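Side-chain contacts in ATP-dependent DNA helicase (Mycobacterium smegmatis, PDB 5V9X), which unwinds nucleic acid duplexes, probably RNA:DNA hybrids, by moving 3'-to-5' along single-stranded DNA at the expense of ATP: residues G31-L36 against D54-I59; T119-I124 against P136-G141; V279-V284 against A315-I320; S408-V413 against Q444-G449. One frame throughout, in Å; residues are numbered along the deposited sequence.

How the contacts relate
The four contacts follow one another along the chain and do not touch. Contacts 1 and 2 lie on the first RecA-like domain, about 17 Å between centres, and share helix 75-88 as a neighbour: it meets R32, F33 and W56 in one and L121, I124 and I138 in the other. Contact 3 lies in the second RecA-like domain, and contact 4, about 29 Å away between centres, joins that domain's helix 406-413 to the end of helix 433-448. Contact 1 is about 50 Å from contact 3 between centres. The nucleotide analogue is near contacts 1 and 4, consistent with ATP bound between the two domains, as in superfamily 2 helicases.

Contact 1: residues G31-L36 against D54-I59; sequences GRFSAL and DAWSAI
R32 and F33 reach side by side from the loop before helix 35-44 to two successive residues of helix 50-60, W56 and S57. F33 presents the edge of its ring to the face of the W56 indole in a T-shaped (edge-to-face) stack. Its centroid is 5.0 Å from that of the five-membered ring, and the two planes stand at 81°. The leading atom is F33 CZ, which comes to 3.6 Å from W56 CG, while CE1 lies over the CD2-CE3 side of the indole. The indole has further partners: NE1 of W56 donates to the carbonyl of L77, and F41 makes a second edge-to-face contact with it. F33 in turn packs edge-to-face with W82 of helix 75-88.

R32 runs outside this aromatic pair. Its chain is extended from CG to NE and lays one guanidinium face on S57, with S57 CB 3.6 Å from R32 CZ. R32 NH2 also comes within 3.1 Å of S57 OG, but the angle is too poor for a hydrogen bond, and NH1 turns back to a weak bond with the carbonyl of P29. The W56 side chain is about 6 Å from the bound nucleotide analogue. Here the cohesion is thus aromatic and van der Waals, with an exposed arginine laid flat on S57 beside the buried ring pair, close to the nucleotide.

Contact 2: residues T119-I124 against P136-G141; sequences TPLTGI and PSITVG
In the first RecA-like domain, helix 118-130 packs here against the chain that leads into strand 140-143, an outermost strand of the seven-stranded parallel sheet. The contact joins the helix to the edge of this alpha/beta core through apolar side chains, with no hydrogen bond across. L121 carries most of it, dividing its two methyl groups between I138 and V140, alternate residues of the incoming chain. L121 CD2 meets the delta-methyl of I138, CD1, at 3.7 Å and also lies near I138 CG2, the two side chains crossing at about a right angle. The other branch, L121 CD1, reaches past I138 to V140 CG2, also at 3.7 Å. V140 has CG1 anti to its backbone N (chi1 -179°), which leaves CG2 as the methyl turned to the leucine.

Helix 75-88 adjoins the same apolar patch, where I84 touches L121, A88 touches I124 and L87 touches I138. On the sheet side, the backbones of T139 and G141 pair with V162, so the approach to the strand is tied to its neighbour, strand 162-165. I124, one helical turn on from L121, uses its shorter branch, as its longer one leads away from the loop before the strand: I124 CG2 rests 3.7 Å from P136 CG, and the side chains cross nearly perpendicularly.

Contact 3: residues V279-V284 against A315-I320; sequences VEERIV and AERSGI
R317, near the end of helix 300-318, stretches across to helix 276-288 and lays a face of its guanidinium over V284. This is the close part of the contact. V284 CG1 lies 3.5 Å from R317 NH1, with V284 CB at 4.0 Å from the same nitrogen. The arginine can bridge helices whose backbones are well separated here, the nearest CA atoms of V284 and R317 being 10.1 Å apart, because its chain is extended all the way from CG to NE. V284 slides past it in the opposite direction, and the buried V284 also touches L310 and L351.

The other side is looser and open to solvent. E281 meets the edge of the guanidinium with a methylene rather than with its carboxylate, E281 CG being 3.6 Å from R317 NH2. The nearer carboxylate oxygen, E281 OE2, is 4.0 Å from R317 NH2, too far for a salt bridge, and the carboxylate and guanidinium planes are 86° apart, so the two groups do not face each other as a paired, coplanar couple. The salt bridge of R317 goes instead to D285, whose OD1 meets NH1, while a long, weak ion pair links the same nitrogen to E288.

The valine is therefore covered by a charged group whose salt-bridge partner, D285, follows V284 on helix 276-288, and E281 probably adds only a diffuse attraction. R317 gives an outer, partly exposed link to helices that also meet through I283 and V284 on L310: its guanidinium packs by one face while acidic neighbours, D285 above all, hold its nitrogens.

Contact 4: residues S408-V413 against Q444-G449; sequences SGLQRV and QRMQTG
Two steeply crossing helices are joined here largely by one methionine, M446 of helix 433-448, which meets helix 406-413 at G409, a residue without a side chain. The axes of the two short segments pass 9.9 Å apart at a signed crossing angle of -74°; at this steep angle the touch is short, and M446 supplies most of its own side of it. The sulfur, M446 SD, settles 4.1 Å from G409 C, and the methyl packs against the G409 carbonyl. A bend at the last torsion (chi3 67°) turns the methyl along the partner helix toward V413, where M446 CE meets V413 CG2 at 3.9 Å.

L410 covers the base of the methionine. Its CD2 branch sits 3.8 Å from M446 CB, and the two side chains slide past each other in opposite directions. Strand 256-262 backs both helices: F256 touches L410 and V413, while L258 touches M446.

Just beyond M446, helix 433-448 ends in a Schellman motif, with G449 as the C-prime residue at positive phi. The sequence QRVGRAG, which starts at Q411 and runs on through R415, fits helicase motif VI, as in superfamily 2 helicases. The contact thus packs a probable motif VI helix of the second RecA-like domain against the end of the helix that follows core strand 424-429 and leads toward the parts of the chain after the motor core.

Contact 1: residues G31-L36 against D54-I59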
loop_
_atom_site.group_PDB
_atom_site.type_symbol
_atom_site.label_atom_id
_atom_site.label_comp_id
_atom_site.label_asym_id
_atom_site.label_seq_id
_atom_site.Cartn_x
_atom_site.Cartn_y
_atom_site.Cartn_z
ATOM N N GLY A 31 -1.699 -33.752 -17.543
ATOM C CA GLY A 31 -1.538 -34.396 -18.835
ATOM C C GLY A 31 -0.888 -33.521 -19.886
ATOM O O GLY A 31 -0.268 -34.046 -20.817
ATOM N N ARG A 32 -1.007 -32.199 -19.753
ATOM C CA ARG A 32 -0.384 -31.296 -20.714
ATOM C C ARG A 32 1.136 -31.348 -20.622
ATOM O O ARG A 32 1.828 -31.296 -21.646
ATOM C CB ARG A 32 -0.882 -29.871 -20.476
ATOM C CG ARG A 32 -2.390 -29.764 -20.350
ATOM C CD ARG A 32 -2.833 -28.405 -19.832
ATOM N NE ARG A 32 -4.285 -28.262 -19.901
ATOM C CZ ARG A 32 -5.107 -28.406 -18.865
ATOM N NH1 ARG A 32 -4.625 -28.689 -17.663
ATOM N NH2 ARG A 32 -6.415 -28.262 -19.033
ATOM N N PHE A 33 1.670 -31.452 -19.408
ATOM C CA PHE A 33 3.104 -31.361 -19.187
ATOM C C PHE A 33 3.816 -32.610 -19.705
ATOM O O PHE A 33 3.196 -33.615 -20.070
ATOM C CB PHE A 33 3.403 -31.172 -17.699
ATOM C CG PHE A 33 2.736 -29.967 -17.091
ATOM C CD1 PHE A 33 1.399 -30.004 -16.730
ATOM C CD2 PHE A 33 3.454 -28.804 -16.863
ATOM C CE1 PHE A 33 0.786 -28.901 -16.168
ATOM C CE2 PHE A 33 2.845 -27.697 -16.298
ATOM C CZ PHE A 33 1.510 -27.747 -15.950
ATOM N N SER A 34 5.145 -32.534 -19.728
ATOM C CA SER A 34 5.955 -33.682 -20.095
ATOM C C SER A 34 5.833 -34.771 -19.030
ATOM O O SER A 34 5.272 -34.567 -17.950
ATOM C CB SER A 34 7.415 -33.269 -20.276
ATOM O OG SER A 34 7.958 -32.763 -19.067
ATOM N N ALA A 35 6.368 -35.952 -19.348
ATOM C CA ALA A 35 6.292 -37.062 -18.404
ATOM C C ALA A 35 7.108 -36.779 -17.148
ATOM O O ALA A 35 6.706 -37.161 -16.042
ATOM C CB ALA A 35 6.758 -38.355 -19.072
ATOM N N LEU A 36 8.250 -36.102 -17.293
ATOM C CA LEU A 36 9.117 -35.852 -16.144
ATOM C C LEU A 36 8.464 -34.902 -15.147
ATOM O O LEU A 36 8.397 -35.196 -13.949
ATOM C CB LEU A 36 10.462 -35.295 -16.610
ATOM C CG LEU A 36 11.313 -36.172 -17.528
ATOM C CD1 LEU A 36 12.659 -35.510 -17.764
ATOM C CD2 LEU A 36 11.486 -37.571 -16.952
ATOM N N ASP A 54 -6.889 -24.926 -13.193
ATOM C CA ASP A 54 -7.440 -23.903 -14.078
ATOM C C ASP A 54 -6.333 -23.047 -14.682
ATOM O O ASP A 54 -6.334 -22.770 -15.887
ATOM C CB ASP A 54 -8.432 -23.026 -13.316
ATOM C CG ASP A 54 -9.549 -23.822 -12.673
ATOM O OD1 ASP A 54 -9.661 -25.033 -12.954
ATOM O OD2 ASP A 54 -10.312 -23.230 -11.881
ATOM N N ALA A 55 -5.377 -22.614 -13.853
ATOM C CA ALA A 55 -4.326 -21.725 -14.337
ATOM C C ALA A 55 -3.447 -22.413 -15.371
ATOM O O ALA A 55 -3.067 -21.802 -16.375
ATOM C CB ALA A 55 -3.478 -21.216 -13.171
ATOM N N TRP A 56 -3.112 -23.686 -15.145
ATOM C CA TRP A 56 -2.312 -24.416 -16.125
ATOM C C TRP A 56 -3.030 -24.505 -17.464
ATOM O O TRP A 56 -2.399 -24.406 -18.522
ATOM C CB TRP A 56 -1.982 -25.813 -15.605
ATOM C CG TRP A 56 -1.077 -25.818 -14.415
ATOM C CD1 TRP A 56 -0.175 -24.856 -14.060
ATOM C CD2 TRP A 56 -0.993 -26.835 -13.411
ATOM N NE1 TRP A 56 0.469 -25.215 -12.900
ATOM C CE2 TRP A 56 -0.017 -26.425 -12.480
ATOM C CE3 TRP A 56 -1.648 -28.054 -13.209
ATOM C CZ2 TRP A 56 0.319 -27.192 -11.367
ATOM C CZ3 TRP A 56 -1.314 -28.811 -12.107
ATOM C CH2 TRP A 56 -0.339 -28.378 -11.198
ATOM N N SER A 57 -4.353 -24.683 -17.439
ATOM C CA SER A 57 -5.112 -24.766 -18.683
ATOM C C SER A 57 -5.045 -23.453 -19.453
ATOM O O SER A 57 -4.748 -23.435 -20.652
ATOM C CB SER A 57 -6.563 -25.141 -18.387
ATOM O OG SER A 57 -7.276 -25.377 -19.588
ATOM N N ALA A 58 -5.317 -22.338 -18.772
ATOM C CA ALA A 58 -5.301 -21.042 -19.441
ATOM C C ALA A 58 -3.893 -20.657 -19.880
ATOM O O ALA A 58 -3.702 -20.153 -20.993
ATOM C CB ALA A 58 -5.886 -19.972 -18.521
ATOM N N ILE A 59 -2.895 -20.887 -19.023
ATOM C CA ILE A 59 -1.526 -20.509 -19.363
ATOM C C ILE A 59 -1.015 -21.335 -20.537
ATOM O O ILE A 59 -0.382 -20.804 -21.457
ATOM C CB ILE A 59 -0.610 -20.648 -18.131
ATOM C CG1 ILE A 59 -0.976 -19.608 -17.069
ATOM C CG2 ILE A 59 0.851 -20.501 -18.527
ATOM C CD1 ILE A 59 -0.283 -19.826 -15.747
#

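Contact 2: residues T119-I124 against P136-G141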
loop_
_atom_site.group_PDB
_atom_site.type_symbol
_atom_site.label_atom_id
_atom_site.label_comp_id
_atom_site.label_asym_id
_atom_site.label_seq_id
_atom_site.Cartn_x
_atom_site.Cartn_y
_atom_site.Cartn_z
ATOM N N THR A 119 12.962 -26.511 -5.080
ATOM C CA THR A 119 12.234 -27.771 -4.943
ATOM C C THR A 119 11.754 -28.324 -6.282
ATOM O O THR A 119 12.009 -29.510 -6.552
ATOM C CB THR A 119 11.077 -27.599 -3.952
ATOM O OG1 THR A 119 11.599 -27.233 -2.669
ATOM C CG2 THR A 119 10.283 -28.892 -3.822
ATOM N N PRO A 120 11.077 -27.559 -7.153
ATOM C CA PRO A 120 10.683 -28.144 -8.448
ATOM C C PRO A 120 11.861 -28.455 -9.354
ATOM O O PRO A 120 11.893 -29.536 -9.955
ATOM C CB PRO A 120 9.756 -27.073 -9.053
ATOM C CG PRO A 120 10.143 -25.814 -8.389
ATOM C CD PRO A 120 10.518 -26.200 -6.992
ATOM N N LEU A 121 12.844 -27.553 -9.455
ATOM C CA LEU A 121 13.982 -27.805 -10.335
ATOM C C LEU A 121 14.784 -29.017 -9.872
ATOM O O LEU A 121 15.174 -29.859 -10.689
ATOM C CB LEU A 121 14.871 -26.565 -10.414
ATOM C CG LEU A 121 14.206 -25.289 -10.939
ATOM C CD1 LEU A 121 15.202 -24.141 -11.005
ATOM C CD2 LEU A 121 13.567 -25.520 -12.300
ATOM N N THR A 122 15.039 -29.123 -8.563
ATOM C CA THR A 122 15.706 -30.311 -8.031
ATOM C C THR A 122 14.904 -31.580 -8.307
ATOM O O THR A 122 15.490 -32.644 -8.553
ATOM C CB THR A 122 15.946 -30.143 -6.526
ATOM O OG1 THR A 122 17.046 -29.251 -6.314
ATOM C CG2 THR A 122 16.230 -31.481 -5.844
ATOM N N GLY A 123 13.571 -31.486 -8.289
ATOM C CA GLY A 123 12.743 -32.658 -8.523
ATOM C C GLY A 123 12.740 -33.106 -9.972
ATOM O O GLY A 123 12.778 -34.309 -10.256
ATOM N N ILE A 124 12.677 -32.151 -10.906
ATOM C CA ILE A 124 12.778 -32.487 -12.324
ATOM C C ILE A 124 14.072 -33.239 -12.589
ATOM O O ILE A 124 14.093 -34.240 -13.315
ATOM C CB ILE A 124 12.682 -31.216 -13.190
ATOM C CG1 ILE A 124 11.401 -30.433 -12.888
ATOM C CG2 ILE A 124 12.753 -31.574 -14.669
ATOM C CD1 ILE A 124 10.144 -31.176 -13.211
ATOM N N PRO A 136 17.994 -31.272 -16.921
ATOM C CA PRO A 136 17.948 -29.909 -17.454
ATOM C C PRO A 136 18.727 -28.941 -16.579
ATOM O O PRO A 136 18.844 -29.114 -15.364
ATOM C CB PRO A 136 16.450 -29.578 -17.444
ATOM C CG PRO A 136 15.896 -30.420 -16.351
ATOM C CD PRO A 136 16.695 -31.697 -16.373
ATOM N N SER A 137 19.274 -27.912 -17.221
ATOM C CA SER A 137 20.022 -26.858 -16.538
ATOM C C SER A 137 19.200 -25.577 -16.635
ATOM O O SER A 137 19.185 -24.915 -17.676
ATOM C CB SER A 137 21.411 -26.676 -17.142
ATOM O OG SER A 137 21.385 -25.749 -18.214
ATOM N N ILE A 138 18.522 -25.232 -15.546
ATOM C CA ILE A 138 17.654 -24.061 -15.483
ATOM C C ILE A 138 18.241 -23.107 -14.451
ATOM O O ILE A 138 18.290 -23.428 -13.256
ATOM C CB ILE A 138 16.209 -24.439 -15.132
ATOM C CG1 ILE A 138 15.594 -25.281 -16.255
ATOM C CG2 ILE A 138 15.382 -23.196 -14.857
ATOM C CD1 ILE A 138 14.259 -25.902 -15.899
ATOM N N THR A 139 18.682 -21.937 -14.904
ATOM C CA THR A 139 19.295 -20.951 -14.028
ATOM C C THR A 139 18.243 -19.996 -13.470
ATOM O O THR A 139 17.226 -19.716 -14.109
ATOM C CB THR A 139 20.373 -20.162 -14.774
ATOM O OG1 THR A 139 19.819 -19.601 -15.970
ATOM C CG2 THR A 139 21.530 -21.068 -15.147
ATOM N N VAL A 140 18.498 -19.506 -12.256
ATOM C CA VAL A 140 17.586 -18.613 -11.544
ATOM C C VAL A 140 18.414 -17.512 -10.895
ATOM O O VAL A 140 19.325 -17.800 -10.112
ATOM C CB VAL A 140 16.762 -19.351 -10.473
ATOM C CG1 VAL A 140 15.806 -18.388 -9.784
ATOM C CG2 VAL A 140 16.005 -20.530 -11.078
ATOM N N GLY A 141 18.093 -16.255 -11.203
ATOM C CA GLY A 141 18.807 -15.134 -10.637
ATOM C C GLY A 141 17.856 -14.130 -10.015
ATOM O O GLY A 141 16.680 -14.046 -10.373
#

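Contact 3: residues V279-V284 against A315-I320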
loop_
_atom_site.group_PDB
_atom_site.type_symbol
_atom_site.label_atom_id
_atom_site.label_comp_id
_atom_site.label_asym_id
_atom_site.label_seq_id
_atom_site.Cartn_x
_atom_site.Cartn_y
_atom_site.Cartn_z
ATOM N N VAL A 279 0.357 -5.457 26.719
ATOM C CA VAL A 279 0.352 -5.972 25.352
ATOM C C VAL A 279 1.604 -6.799 25.098
ATOM O O VAL A 279 1.532 -7.947 24.644
ATOM C CB VAL A 279 0.228 -4.814 24.343
ATOM C CG1 VAL A 279 0.443 -5.315 22.925
ATOM C CG2 VAL A 279 -1.127 -4.135 24.477
ATOM N N GLU A 280 2.774 -6.223 25.395
ATOM C CA GLU A 280 4.034 -6.932 25.203
ATOM C C GLU A 280 4.064 -8.244 25.977
ATOM O O GLU A 280 4.679 -9.220 25.528
ATOM C CB GLU A 280 5.199 -6.037 25.628
ATOM C CG GLU A 280 5.331 -4.741 24.837
ATOM C CD GLU A 280 6.065 -3.657 25.609
ATOM O OE1 GLU A 280 6.350 -3.866 26.809
ATOM O OE2 GLU A 280 6.353 -2.594 25.021
ATOM N N GLU A 281 3.405 -8.287 27.135
ATOM C CA GLU A 281 3.356 -9.515 27.923
ATOM C C GLU A 281 2.622 -10.621 27.175
ATOM O O GLU A 281 3.134 -11.739 27.041
ATOM C CB GLU A 281 2.679 -9.240 29.264
ATOM C CG GLU A 281 3.554 -9.496 30.470
ATOM C CD GLU A 281 2.771 -9.429 31.762
ATOM O OE1 GLU A 281 2.271 -8.336 32.098
ATOM O OE2 GLU A 281 2.637 -10.477 32.429
ATOM N N ARG A 282 1.412 -10.329 26.689
ATOM C CA ARG A 282 0.622 -11.345 26.000
ATOM C C ARG A 282 1.282 -11.795 24.702
ATOM O O ARG A 282 1.121 -12.951 24.295
ATOM C CB ARG A 282 -0.785 -10.817 25.721
ATOM C CG ARG A 282 -1.575 -10.444 26.965
ATOM C CD ARG A 282 -1.916 -11.664 27.806
ATOM N NE ARG A 282 -2.825 -11.327 28.898
ATOM C CZ ARG A 282 -2.431 -10.914 30.100
ATOM N NH1 ARG A 282 -1.139 -10.787 30.368
ATOM N NH2 ARG A 282 -3.329 -10.624 31.033
ATOM N N ILE A 283 2.020 -10.901 24.039
ATOM C CA ILE A 283 2.711 -11.277 22.808
ATOM C C ILE A 283 3.774 -12.327 23.099
ATOM O O ILE A 283 3.871 -13.346 22.406
ATOM C CB ILE A 283 3.313 -10.036 22.126
ATOM C CG1 ILE A 283 2.213 -9.212 21.454
ATOM C CG2 ILE A 283 4.380 -10.441 21.114
ATOM C CD1 ILE A 283 2.721 -7.979 20.744
ATOM N N VAL A 284 4.587 -12.092 24.132
ATOM C CA VAL A 284 5.576 -13.088 24.532
ATOM C C VAL A 284 4.882 -14.375 24.960
ATOM O O VAL A 284 5.343 -15.481 24.649
ATOM C CB VAL A 284 6.485 -12.528 25.642
ATOM C CG1 VAL A 284 7.498 -13.570 26.081
ATOM C CG2 VAL A 284 7.197 -11.276 25.156
ATOM N N ALA A 315 14.278 -12.223 28.394
ATOM C CA ALA A 315 15.474 -12.401 29.210
ATOM C C ALA A 315 15.123 -12.480 30.691
ATOM O O ALA A 315 15.597 -13.372 31.404
ATOM C CB ALA A 315 16.460 -11.264 28.946
ATOM N N GLU A 316 14.288 -11.551 31.170
ATOM C CA GLU A 316 13.892 -11.550 32.576
ATOM C C GLU A 316 13.189 -12.844 32.963
ATOM O O GLU A 316 13.308 -13.297 34.107
ATOM C CB GLU A 316 12.991 -10.344 32.860
ATOM C CG GLU A 316 12.361 -10.324 34.245
ATOM C CD GLU A 316 13.379 -10.152 35.356
ATOM O OE1 GLU A 316 14.484 -9.640 35.078
ATOM O OE2 GLU A 316 13.076 -10.533 36.507
ATOM N N ARG A 317 12.468 -13.460 32.026
ATOM C CA ARG A 317 11.774 -14.708 32.314
ATOM C C ARG A 317 12.692 -15.921 32.270
ATOM O O ARG A 317 12.346 -16.959 32.845
ATOM C CB ARG A 317 10.624 -14.911 31.327
ATOM C CG ARG A 317 9.508 -13.894 31.434
ATOM C CD ARG A 317 8.403 -14.225 30.449
ATOM N NE ARG A 317 7.221 -13.387 30.623
ATOM C CZ ARG A 317 6.092 -13.550 29.940
ATOM N NH1 ARG A 317 5.996 -14.519 29.040
ATOM N NH2 ARG A 317 5.059 -12.746 30.154
ATOM N N SER A 318 13.845 -15.820 31.609
ATOM C CA SER A 318 14.713 -16.971 31.381
ATOM C C SER A 318 16.084 -16.832 32.032
ATOM O O SER A 318 16.973 -17.641 31.742
ATOM C CB SER A 318 14.877 -17.219 29.879
ATOM O OG SER A 318 13.617 -17.337 29.240
ATOM N N GLY A 319 16.283 -15.838 32.890
ATOM C CA GLY A 319 17.548 -15.729 33.617
ATOM C C GLY A 319 18.764 -15.605 32.730
ATOM O O GLY A 319 19.843 -16.102 33.078
ATOM N N ILE A 320 18.617 -14.951 31.583
ATOM C CA ILE A 320 19.703 -14.789 30.627
ATOM C C ILE A 320 19.949 -13.306 30.401
ATOM O O ILE A 320 19.041 -12.478 30.525
ATOM C CB ILE A 320 19.404 -15.501 29.290
ATOM C CG1 ILE A 320 17.934 -15.312 28.906
ATOM C CG2 ILE A 320 19.776 -16.976 29.374
ATOM C CD1 ILE A 320 17.583 -15.874 27.548
#

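Contact 4: residues S408-V413 against Q444-G449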
loop_
_atom_site.group_PDB
_atom_site.type_symbol
_atom_site.label_atom_id
_atom_site.label_comp_id
_atom_site.label_asym_id
_atom_site.label_seq_id
_atom_site.Cartn_x
_atom_site.Cartn_y
_atom_site.Cartn_z
ATOM N N SER A 408 -4.705 -6.136 3.383
ATOM C CA SER A 408 -3.405 -6.382 3.999
ATOM C C SER A 408 -3.533 -7.315 5.197
ATOM O O SER A 408 -2.699 -8.209 5.383
ATOM C CB SER A 408 -2.750 -5.061 4.406
ATOM O OG SER A 408 -3.373 -4.507 5.549
ATOM N N GLY A 409 -4.573 -7.129 6.013
ATOM C CA GLY A 409 -4.804 -8.045 7.120
ATOM C C GLY A 409 -4.962 -9.483 6.663
ATOM O O GLY A 409 -4.508 -10.412 7.335
ATOM N N LEU A 410 -5.609 -9.687 5.512
ATOM C CA LEU A 410 -5.714 -11.026 4.941
ATOM C C LEU A 410 -4.374 -11.512 4.407
ATOM O O LEU A 410 -4.089 -12.714 4.453
ATOM C CB LEU A 410 -6.761 -11.042 3.828
ATOM C CG LEU A 410 -8.227 -11.002 4.255
ATOM C CD1 LEU A 410 -9.120 -10.750 3.056
ATOM C CD2 LEU A 410 -8.609 -12.302 4.943
ATOM N N GLN A 411 -3.549 -10.602 3.889
ATOM C CA GLN A 411 -2.234 -10.995 3.397
ATOM C C GLN A 411 -1.267 -11.262 4.545
ATOM O O GLN A 411 -0.500 -12.232 4.502
ATOM C CB GLN A 411 -1.683 -9.916 2.465
ATOM C CG GLN A 411 -2.420 -9.808 1.137
ATOM C CD GLN A 411 -2.110 -10.959 0.194
ATOM O OE1 GLN A 411 -1.362 -11.880 0.536
ATOM N NE2 GLN A 411 -2.684 -10.911 -1.004
ATOM N N ARG A 412 -1.302 -10.424 5.582
ATOM C CA ARG A 412 -0.390 -10.589 6.709
ATOM C C ARG A 412 -0.687 -11.874 7.474
ATOM O O ARG A 412 0.201 -12.707 7.682
ATOM C CB ARG A 412 -0.474 -9.369 7.631
ATOM C CG ARG A 412 0.142 -8.115 7.032
ATOM C CD ARG A 412 0.125 -6.949 8.003
ATOM N NE ARG A 412 0.553 -5.711 7.359
ATOM C CZ ARG A 412 0.671 -4.543 7.980
ATOM N NH1 ARG A 412 0.397 -4.445 9.274
ATOM N NH2 ARG A 412 1.066 -3.470 7.307
ATOM N N VAL A 413 -1.940 -12.053 7.902
ATOM C CA VAL A 413 -2.311 -13.268 8.625
ATOM C C VAL A 413 -2.075 -14.501 7.763
ATOM O O VAL A 413 -1.800 -15.590 8.283
ATOM C CB VAL A 413 -3.775 -13.175 9.105
ATOM C CG1 VAL A 413 -4.231 -14.487 9.735
ATOM C CG2 VAL A 413 -3.933 -12.029 10.099
ATOM N N GLN A 444 -13.972 -8.490 11.149
ATOM C CA GLN A 444 -15.276 -8.759 10.555
ATOM C C GLN A 444 -15.182 -8.846 9.035
ATOM O O GLN A 444 -15.666 -9.808 8.426
ATOM C CB GLN A 444 -16.262 -7.672 10.980
ATOM C CG GLN A 444 -17.633 -7.779 10.349
ATOM C CD GLN A 444 -18.527 -6.619 10.733
ATOM O OE1 GLN A 444 -19.168 -6.633 11.785
ATOM N NE2 GLN A 444 -18.566 -5.596 9.885
ATOM N N ARG A 445 -14.555 -7.850 8.406
ATOM C CA ARG A 445 -14.446 -7.842 6.950
ATOM C C ARG A 445 -13.545 -8.963 6.445
ATOM O O ARG A 445 -13.778 -9.492 5.352
ATOM C CB ARG A 445 -13.928 -6.486 6.470
ATOM C CG ARG A 445 -14.726 -5.285 6.973
ATOM C CD ARG A 445 -15.855 -4.906 6.029
ATOM N NE ARG A 445 -15.381 -4.113 4.897
ATOM C CZ ARG A 445 -16.159 -3.680 3.911
ATOM N NH1 ARG A 445 -17.453 -3.968 3.910
ATOM N NH2 ARG A 445 -15.644 -2.963 2.921
ATOM N N MET A 446 -12.516 -9.332 7.214
ATOM C CA MET A 446 -11.624 -10.414 6.797
ATOM C C MET A 446 -12.360 -11.745 6.731
ATOM O O MET A 446 -12.126 -12.546 5.817
ATOM C CB MET A 446 -10.439 -10.524 7.755
ATOM C CG MET A 446 -9.436 -9.396 7.674
ATOM S SD MET A 446 -8.323 -9.413 9.096
ATOM C CE MET A 446 -7.426 -10.935 8.804
ATOM N N GLN A 447 -13.240 -12.006 7.699
ATOM C CA GLN A 447 -13.973 -13.266 7.713
ATOM C C GLN A 447 -14.946 -13.367 6.545
ATOM O O GLN A 447 -15.199 -14.471 6.049
ATOM C CB GLN A 447 -14.708 -13.423 9.045
ATOM C CG GLN A 447 -13.782 -13.518 10.251
ATOM C CD GLN A 447 -14.527 -13.503 11.572
ATOM O OE1 GLN A 447 -15.701 -13.138 11.634
ATOM N NE2 GLN A 447 -13.843 -13.905 12.640
ATOM N N THR A 448 -15.492 -12.241 6.087
ATOM C CA THR A 448 -16.390 -12.219 4.939
ATOM C C THR A 448 -15.688 -11.835 3.640
ATOM O O THR A 448 -16.326 -11.839 2.583
ATOM C CB THR A 448 -17.556 -11.256 5.193
ATOM O OG1 THR A 448 -17.055 -9.923 5.350
ATOM C CG2 THR A 448 -18.316 -11.657 6.449
ATOM N N GLY A 449 -14.401 -11.504 3.690
ATOM C CA GLY A 449 -13.668 -11.177 2.480
ATOM C C GLY A 449 -14.054 -9.865 1.836
ATOM O O GLY A 449 -13.930 -9.722 0.617
#